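Local coordinates for protein 1-pyrroline-5-carboxylate dehydrogenase (Thermus thermophilus, PDB 1UZB) that probably catalyses the NAD-dependent oxidation of glutamate semialdehyde, the open form of 1-pyrroline-5-carboxylate, to glutamate, as a member of the aldehyde dehydrogenase family, at residues L101-A106 with F141-A146; R327-Q332 with S424-K429. One frame throughout, in Å; residues are numbered along the deposited sequence.

Interaction 1 (L101-A106 with F141-A146)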
ATOM      1  N   LEU A 101       9.273 -18.738  18.902  1.00  4.99           N
ATOM      2  CA  LEU A 101      10.290 -19.617  19.471  1.00  5.92           C
ATOM      3  C   LEU A 101      11.672 -19.050  19.146  1.00  5.47           C
ATOM      4  O   LEU A 101      12.559 -19.022  20.004  1.00  6.34           O
ATOM      5  CB  LEU A 101      10.147 -21.041  18.916  1.00  6.39           C
ATOM      6  CG  LEU A 101      10.258 -22.146  19.977  1.00  8.58           C
ATOM      7  CD1 LEU A 101      10.018 -23.505  19.337  1.00  8.85           C
ATOM      8  CD2 LEU A 101      11.628 -22.094  20.643  1.00  8.20           C
ATOM      9  N   LEU A 102      11.859 -18.591  17.912  1.00  5.48           N
ATOM     10  CA  LEU A 102      13.141 -17.997  17.541  1.00  4.64           C
ATOM     11  C   LEU A 102      13.404 -16.756  18.389  1.00  5.54           C
ATOM     12  O   LEU A 102      14.505 -16.573  18.910  1.00  5.49           O
ATOM     13  CB  LEU A 102      13.170 -17.612  16.056  1.00  6.06           C
ATOM     14  CG  LEU A 102      13.830 -18.628  15.119  1.00  6.26           C
ATOM     15  CD1 LEU A 102      12.973 -19.879  15.042  1.00  8.97           C
ATOM     16  CD2 LEU A 102      14.028 -18.010  13.736  1.00  7.22           C
ATOM     17  N   LEU A 103      12.394 -15.904  18.540  1.00  5.41           N
ATOM     18  CA  LEU A 103      12.569 -14.698  19.336  1.00  5.17           C
ATOM     19  C   LEU A 103      12.980 -15.032  20.767  1.00  5.40           C
ATOM     20  O   LEU A 103      13.781 -14.320  21.371  1.00  5.25           O
ATOM     21  CB  LEU A 103      11.289 -13.864  19.321  1.00  7.00           C
ATOM     22  CG  LEU A 103      10.912 -13.275  17.957  1.00  8.47           C
ATOM     23  CD1 LEU A 103       9.544 -12.622  18.055  1.00 11.53           C
ATOM     24  CD2 LEU A 103      11.968 -12.269  17.505  1.00 12.32           C
ATOM     25  N   LYS A 104      12.435 -16.113  21.314  1.00  4.89           N
ATOM     26  CA  LYS A 104      12.806 -16.522  22.659  1.00  5.22           C
ATOM     27  C   LYS A 104      14.286 -16.903  22.668  1.00  4.90           C
ATOM     28  O   LYS A 104      15.031 -16.505  23.562  1.00  5.37           O
ATOM     29  CB  LYS A 104      11.944 -17.705  23.107  1.00  7.32           C
ATOM     30  CG  LYS A 104      12.462 -18.424  24.340  1.00  8.91           C
ATOM     31  CD  LYS A 104      12.585 -17.508  25.547  1.00 13.32           C
ATOM     32  CE  LYS A 104      11.238 -17.199  26.165  1.00 13.03           C
ATOM     33  NZ  LYS A 104      11.389 -16.499  27.482  1.00 11.92           N
ATOM     34  N   ALA A 105      14.712 -17.674  21.669  1.00  4.89           N
ATOM     35  CA  ALA A 105      16.110 -18.079  21.581  1.00  4.75           C
ATOM     36  C   ALA A 105      17.037 -16.866  21.487  1.00  4.81           C
ATOM     37  O   ALA A 105      18.117 -16.858  22.080  1.00  4.57           O
ATOM     38  CB  ALA A 105      16.321 -18.997  20.381  1.00  5.83           C
ATOM     39  N   ALA A 106      16.624 -15.843  20.742  1.00  5.11           N
ATOM     40  CA  ALA A 106      17.445 -14.647  20.604  1.00  4.61           C
ATOM     41  C   ALA A 106      17.590 -13.939  21.947  1.00  4.59           C
ATOM     42  O   ALA A 106      18.665 -13.439  22.275  1.00  5.59           O
ATOM     43  CB  ALA A 106      16.834 -13.704  19.578  1.00  5.21           C
ATOM     44  N   PHE A 141      20.737 -12.829  13.088  1.00  3.98           N
ATOM     45  CA  PHE A 141      20.143 -13.852  12.227  1.00  4.19           C
ATOM     46  C   PHE A 141      18.825 -14.355  12.809  1.00  4.75           C
ATOM     47  O   PHE A 141      17.835 -14.499  12.090  1.00  4.62           O
ATOM     48  CB  PHE A 141      21.092 -15.043  12.047  1.00  5.35           C
ATOM     49  CG  PHE A 141      22.141 -14.843  10.989  1.00  5.11           C
ATOM     50  CD1 PHE A 141      23.469 -15.157  11.257  1.00  5.08           C
ATOM     51  CD2 PHE A 141      21.806 -14.383   9.717  1.00  4.61           C
ATOM     52  CE1 PHE A 141      24.453 -15.018  10.278  1.00  6.32           C
ATOM     53  CE2 PHE A 141      22.783 -14.242   8.730  1.00  5.77           C
ATOM     54  CZ  PHE A 141      24.108 -14.560   9.013  1.00  4.87           C
ATOM     55  N   ILE A 142      18.808 -14.623  14.111  1.00  4.49           N
ATOM     56  CA  ILE A 142      17.598 -15.120  14.751  1.00  4.60           C
ATOM     57  C   ILE A 142      16.472 -14.090  14.674  1.00  3.42           C
ATOM     58  O   ILE A 142      15.351 -14.416  14.280  1.00  4.57           O
ATOM     59  CB  ILE A 142      17.859 -15.479  16.229  1.00  4.64           C
ATOM     60  CG1 ILE A 142      18.967 -16.531  16.328  1.00  5.49           C
ATOM     61  CG2 ILE A 142      16.584 -16.015  16.858  1.00  6.19           C
ATOM     62  CD1 ILE A 142      19.431 -16.795  17.752  1.00  6.07           C
ATOM     63  N   GLU A 143      16.775 -12.848  15.042  1.00  3.96           N
ATOM     64  CA  GLU A 143      15.782 -11.776  15.019  1.00  3.64           C
ATOM     65  C   GLU A 143      15.273 -11.503  13.605  1.00  4.44           C
ATOM     66  O   GLU A 143      14.073 -11.309  13.392  1.00  5.03           O
ATOM     67  CB  GLU A 143      16.384 -10.486  15.589  1.00  5.16           C
ATOM     68  CG  GLU A 143      16.748 -10.523  17.067  1.00  5.58           C
ATOM     69  CD  GLU A 143      15.545 -10.383  17.984  1.00  9.39           C
ATOM     70  OE1 GLU A 143      14.449 -10.046  17.497  1.00 11.14           O
ATOM     71  OE2 GLU A 143      15.700 -10.601  19.204  1.00  9.56           O
ATOM     72  N   TYR A 144      16.188 -11.496  12.641  1.00  4.91           N
ATOM     73  CA  TYR A 144      15.830 -11.230  11.255  1.00  3.79           C
ATOM     74  C   TYR A 144      14.991 -12.350  10.650  1.00  4.31           C
ATOM     75  O   TYR A 144      13.912 -12.098  10.114  1.00  4.69           O
ATOM     76  CB  TYR A 144      17.091 -11.018  10.410  1.00  4.26           C
ATOM     77  CG  TYR A 144      16.794 -10.550   9.003  1.00  4.73           C
ATOM     78  CD1 TYR A 144      16.647  -9.191   8.709  1.00  5.37           C
ATOM     79  CD2 TYR A 144      16.614 -11.469   7.973  1.00  5.06           C
ATOM     80  CE1 TYR A 144      16.327  -8.766   7.417  1.00  5.80           C
ATOM     81  CE2 TYR A 144      16.293 -11.057   6.688  1.00  4.70           C
ATOM     82  CZ  TYR A 144      16.151  -9.708   6.416  1.00  4.50           C
ATOM     83  OH  TYR A 144      15.837  -9.312   5.137  1.00  6.75           O
ATOM     84  N   TYR A 145      15.478 -13.585  10.733  1.00  4.33           N
ATOM     85  CA  TYR A 145      14.743 -14.711  10.165  1.00  4.14           C
ATOM     86  C   TYR A 145      13.385 -14.937  10.837  1.00  4.40           C
ATOM     87  O   TYR A 145      12.442 -15.382  10.184  1.00  5.75           O
ATOM     88  CB  TYR A 145      15.602 -15.982  10.213  1.00  4.37           C
ATOM     89  CG  TYR A 145      16.828 -15.938   9.313  1.00  5.48           C
ATOM     90  CD1 TYR A 145      17.982 -16.642   9.647  1.00  4.69           C
ATOM     91  CD2 TYR A 145      16.834 -15.186   8.132  1.00  5.23           C
ATOM     92  CE1 TYR A 145      19.116 -16.603   8.839  1.00  4.95           C
ATOM     93  CE2 TYR A 145      17.969 -15.134   7.310  1.00  4.83           C
ATOM     94  CZ  TYR A 145      19.104 -15.843   7.672  1.00  4.40           C
ATOM     95  OH  TYR A 145      20.239 -15.773   6.894  1.00  4.90           O
ATOM     96  N   ALA A 146      13.265 -14.624  12.127  1.00  4.03           N
ATOM     97  CA  ALA A 146      11.981 -14.789  12.808  1.00  4.32           C
ATOM     98  C   ALA A 146      10.935 -13.905  12.129  1.00  4.57           C
ATOM     99  O   ALA A 146       9.789 -14.311  11.939  1.00  4.76           O
ATOM    100  CB  ALA A 146      12.106 -14.405  14.272  1.00  5.47           C
TER
HETATM  101  O   HOH W   1      14.323 -11.463  21.320  1.00 13.04           O

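Interaction 2 (R327-Q332 with S424-K429)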
ATOM      1  N   ARG A 327      43.768  -9.124  -1.436  1.00  4.62           N
ATOM      2  CA  ARG A 327      44.387  -8.466  -2.577  1.00  4.12           C
ATOM      3  C   ARG A 327      44.174  -6.963  -2.452  1.00  4.57           C
ATOM      4  O   ARG A 327      43.080  -6.511  -2.103  1.00  5.09           O
ATOM      5  CB  ARG A 327      43.781  -8.948  -3.902  1.00  5.65           C
ATOM      6  CG  ARG A 327      43.994 -10.423  -4.209  1.00  5.97           C
ATOM      7  CD  ARG A 327      43.477 -10.760  -5.604  1.00  5.95           C
ATOM      8  NE  ARG A 327      42.038 -10.537  -5.710  1.00  5.44           N
ATOM      9  CZ  ARG A 327      41.401 -10.264  -6.845  1.00  5.42           C
ATOM     10  NH1 ARG A 327      40.087 -10.079  -6.832  1.00  5.53           N
ATOM     11  NH2 ARG A 327      42.073 -10.162  -7.987  1.00  6.61           N
ATOM     12  N   LEU A 328      45.231  -6.198  -2.707  1.00  4.80           N
ATOM     13  CA  LEU A 328      45.165  -4.739  -2.678  1.00  4.93           C
ATOM     14  C   LEU A 328      45.626  -4.313  -4.066  1.00  5.07           C
ATOM     15  O   LEU A 328      46.790  -4.487  -4.419  1.00  5.76           O
ATOM     16  CB  LEU A 328      46.094  -4.162  -1.606  1.00  5.79           C
ATOM     17  CG  LEU A 328      46.145  -2.632  -1.568  1.00  4.54           C
ATOM     18  CD1 LEU A 328      44.753  -2.062  -1.311  1.00  6.20           C
ATOM     19  CD2 LEU A 328      47.109  -2.186  -0.488  1.00  5.56           C
ATOM     20  N   ILE A 329      44.694  -3.795  -4.861  1.00  4.64           N
ATOM     21  CA  ILE A 329      44.981  -3.372  -6.229  1.00  5.46           C
ATOM     22  C   ILE A 329      45.111  -1.860  -6.256  1.00  6.32           C
ATOM     23  O   ILE A 329      44.141  -1.136  -6.032  1.00  5.49           O
ATOM     24  CB  ILE A 329      43.852  -3.829  -7.178  1.00  4.31           C
ATOM     25  CG1 ILE A 329      43.696  -5.351  -7.097  1.00  5.71           C
ATOM     26  CG2 ILE A 329      44.162  -3.414  -8.608  1.00  6.51           C
ATOM     27  CD1 ILE A 329      42.453  -5.877  -7.785  1.00  6.44           C
ATOM     28  N   LEU A 330      46.320  -1.384  -6.529  1.00  5.51           N
ATOM     29  CA  LEU A 330      46.590   0.045  -6.544  1.00  6.35           C
ATOM     30  C   LEU A 330      46.939   0.577  -7.924  1.00  7.13           C
ATOM     31  O   LEU A 330      47.803   0.022  -8.602  1.00  7.02           O
ATOM     32  CB  LEU A 330      47.749   0.357  -5.592  1.00  6.53           C
ATOM     33  CG  LEU A 330      47.593  -0.169  -4.160  1.00  5.41           C
ATOM     34  CD1 LEU A 330      48.869   0.062  -3.356  1.00  5.42           C
ATOM     35  CD2 LEU A 330      46.411   0.522  -3.501  1.00  6.12           C
ATOM     36  N   THR A 331      46.270   1.650  -8.339  1.00  7.52           N
ATOM     37  CA  THR A 331      46.571   2.258  -9.627  1.00  8.51           C
ATOM     38  C   THR A 331      47.931   2.925  -9.443  1.00  8.43           C
ATOM     39  O   THR A 331      48.359   3.175  -8.317  1.00  8.34           O
ATOM     40  CB  THR A 331      45.506   3.305 -10.029  1.00  7.62           C
ATOM     41  OG1 THR A 331      45.488   4.371  -9.073  1.00  9.09           O
ATOM     42  CG2 THR A 331      44.131   2.659 -10.092  1.00  8.20           C
ATOM     43  N   GLN A 332      48.616   3.212 -10.544  1.00  8.91           N
ATOM     44  CA  GLN A 332      49.949   3.798 -10.463  1.00  9.99           C
ATOM     45  C   GLN A 332      50.071   4.991  -9.520  1.00 10.16           C
ATOM     46  O   GLN A 332      50.992   5.049  -8.706  1.00 10.05           O
ATOM     47  CB  GLN A 332      50.434   4.182 -11.864  1.00 11.00           C
ATOM     48  CG  GLN A 332      51.901   4.609 -11.922  1.00 12.13           C
ATOM     49  CD  GLN A 332      52.841   3.555 -11.360  1.00 12.64           C
ATOM     50  OE1 GLN A 332      52.735   2.373 -11.688  1.00 13.73           O
ATOM     51  NE2 GLN A 332      53.771   3.982 -10.512  1.00 16.01           N
ATOM     52  N   SER A 424      48.341  -9.470  -0.597  1.00  5.51           N
ATOM     53  CA  SER A 424      49.078  -9.398  -1.860  1.00  5.79           C
ATOM     54  C   SER A 424      48.748  -8.081  -2.556  1.00  5.54           C
ATOM     55  O   SER A 424      47.588  -7.813  -2.875  1.00  6.03           O
ATOM     56  CB  SER A 424      48.693 -10.567  -2.770  1.00  6.59           C
ATOM     57  OG  SER A 424      49.118 -11.808  -2.228  1.00  7.91           O
ATOM     58  N   VAL A 425      49.770  -7.266  -2.796  1.00  6.08           N
ATOM     59  CA  VAL A 425      49.583  -5.969  -3.435  1.00  5.86           C
ATOM     60  C   VAL A 425      49.950  -6.040  -4.908  1.00  6.33           C
ATOM     61  O   VAL A 425      51.052  -6.463  -5.275  1.00  6.03           O
ATOM     62  CB  VAL A 425      50.433  -4.889  -2.739  1.00  5.75           C
ATOM     63  CG1 VAL A 425      50.127  -3.518  -3.322  1.00  7.87           C
ATOM     64  CG2 VAL A 425      50.150  -4.905  -1.241  1.00  6.71           C
ATOM     65  N   ILE A 426      49.006  -5.617  -5.741  1.00  6.65           N
ATOM     66  CA  ILE A 426      49.147  -5.640  -7.191  1.00  7.03           C
ATOM     67  C   ILE A 426      49.110  -4.213  -7.728  1.00  7.14           C
ATOM     68  O   ILE A 426      48.203  -3.448  -7.414  1.00  7.01           O
ATOM     69  CB  ILE A 426      47.996  -6.466  -7.810  1.00  7.61           C
ATOM     70  CG1 ILE A 426      47.955  -7.854  -7.164  1.00  9.16           C
ATOM     71  CG2 ILE A 426      48.170  -6.570  -9.316  1.00  8.17           C
ATOM     72  CD1 ILE A 426      46.685  -8.642  -7.444  1.00  8.21           C
ATOM     73  N   ARG A 427      50.105  -3.859  -8.533  1.00  7.51           N
ATOM     74  CA  ARG A 427      50.197  -2.525  -9.110  1.00  8.24           C
ATOM     75  C   ARG A 427      49.679  -2.534 -10.545  1.00  9.11           C
ATOM     76  O   ARG A 427      50.143  -3.320 -11.371  1.00 10.13           O
ATOM     77  CB  ARG A 427      51.656  -2.057  -9.076  1.00  9.53           C
ATOM     78  CG  ARG A 427      51.902  -0.676  -9.665  1.00 11.18           C
ATOM     79  CD  ARG A 427      53.285  -0.165  -9.284  1.00 12.83           C
ATOM     80  NE  ARG A 427      54.355  -0.988  -9.841  1.00 13.02           N
ATOM     81  CZ  ARG A 427      54.817  -0.883 -11.084  1.00 14.95           C
ATOM     82  NH1 ARG A 427      55.792  -1.679 -11.501  1.00 16.69           N
ATOM     83  NH2 ARG A 427      54.317   0.029 -11.907  1.00 16.51           N
ATOM     84  N   VAL A 428      48.713  -1.666 -10.832  1.00  7.80           N
ATOM     85  CA  VAL A 428      48.124  -1.580 -12.166  1.00  9.17           C
ATOM     86  C   VAL A 428      48.210  -0.148 -12.688  1.00  8.33           C
ATOM     87  O   VAL A 428      48.417   0.787 -11.916  1.00  8.98           O
ATOM     88  CB  VAL A 428      46.647  -2.055 -12.158  1.00  7.13           C
ATOM     89  CG1 VAL A 428      46.569  -3.486 -11.646  1.00  9.43           C
ATOM     90  CG2 VAL A 428      45.798  -1.143 -11.284  1.00  7.53           C
ATOM     91  N   LYS A 429      48.044   0.023 -13.998  1.00 10.51           N
ATOM     92  CA  LYS A 429      48.155   1.343 -14.611  1.00 11.32           C
ATOM     93  C   LYS A 429      47.003   2.300 -14.341  1.00 11.62           C
ATOM     94  O   LYS A 429      47.226   3.467 -14.014  1.00 14.73           O
ATOM     95  CB  LYS A 429      48.347   1.213 -16.125  1.00 14.66           C
ATOM     96  CG  LYS A 429      48.471   2.558 -16.832  1.00 18.80           C
ATOM     97  CD  LYS A 429      48.699   2.418 -18.332  1.00 20.73           C
ATOM     98  CE  LYS A 429      47.481   1.858 -19.055  1.00 22.89           C
ATOM     99  NZ  LYS A 429      47.208   0.436 -18.709  1.00 25.27           N
TER

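Interaction 1 (L101-A106 with F141-A146)
Ile142 lies against the ridge formed by Leu102 and Ala106, one helical turn apart, and shows how a beta-branched residue fits a closely spaced antiparallel helix pair. With CG1 beside the backbone N (chi1 -58°), its CG2 branch is the one turned across, 3.6 Å from Ala106 CB and 3.9 Å from Leu102 CB. A turn further on, Ala146 CB sits 3.8 Å from Leu102 CB, and the small methyl lets the backbones close in, with axes 8.6 Å apart at 163°. Along the flank, Glu143 crosses Leu103 at about a right angle: its chain bends at chi2 (-77°), bringing OE1 beside Leu103 CD2 and OE2 3.3 Å from Ala106 CB. A water donates to Glu143 OE2 (2.7 Å) and to Leu103 O, while Arg147 and Arg110 form salt bridges to OE1 and OE2, respectively. Were Glu143 an alanine, Arg147 and Arg110 would lose their shared carboxylate, and their charges would probably be left without a mate on this flank. Helix 188-199 packs on Leu102 and Ile142, helix 213-226 touches Ala105, and Phe516 of a second subunit rests on Leu103, so the helix pair 95-111 and 128-149 spans domain interior and subunit interface.

Interaction 2 (R327-Q332 with S424-K429)
Leu328 O is gripped by two successive residues of the neighbouring strand: Ile426 N donates to it over 2.8 Å in a nearly straight bond (170° at the hydrogen), and Val425 CA adds a CA-H...O contact. The pattern repeats up this parallel ladder. Leu330 N reaches Ile426 O, 2.9 Å away, and Val428 N reaches Leu330 O, so 325-331 and 422-428 stay in register from Arg327 opposite Ser424 to Thr331 opposite Val428. On one face Leu330 and Val425 meet by their methyls, CD1 to CG1 at 3.8 Å, while Leu328 lies alongside Val425. On the other, Ile329 CG2 approaches both methyls of Val428, at 3.9 Å from CG2. Where the strands end, Arg427 and Gln332 run side by side; the arginine bends at chi3 (64°), and its NH2 donates to Gln332 OE1 over 2.8 Å, the oxygen near the guanidinium plane though the amide plane is turned 73° from it. Arg427 NE has a second partner, forming a salt bridge to Glu406. Tyr335 of helix 332-346 covers Leu330 and Val425, whereas helix 431-439 packs on Ile329 and Val428 and offers carbonyls of Val437 and Ala438 to Arg327. Strands 293-297 and 402-405 flank the pair, which places it inside the parallel part of a sheet layered between helices.

In the fold
The two contacts illustrate two ways of building one fold. Interaction 1 pairs helices, its segments 35 residues apart in a stretch that is almost wholly helical; interaction 2 pairs strands 92 residues apart. They come in series along the chain, interaction 1 closing before interaction 2 opens, and lie on opposite sides of the chain's centre, with centres 42 Å and nearest atoms about 23 Å apart. They share no helix or sheet: the first packs against helices 188-199 and 213-226, which follow strands of the six-stranded sheet, probably the NAD-binding domain, and the second lies within the seven-stranded sheet, consistent with the catalytic domain of aldehyde dehydrogenases. Two other subunits reach interaction 1, whereas none touches the segments of interaction 2.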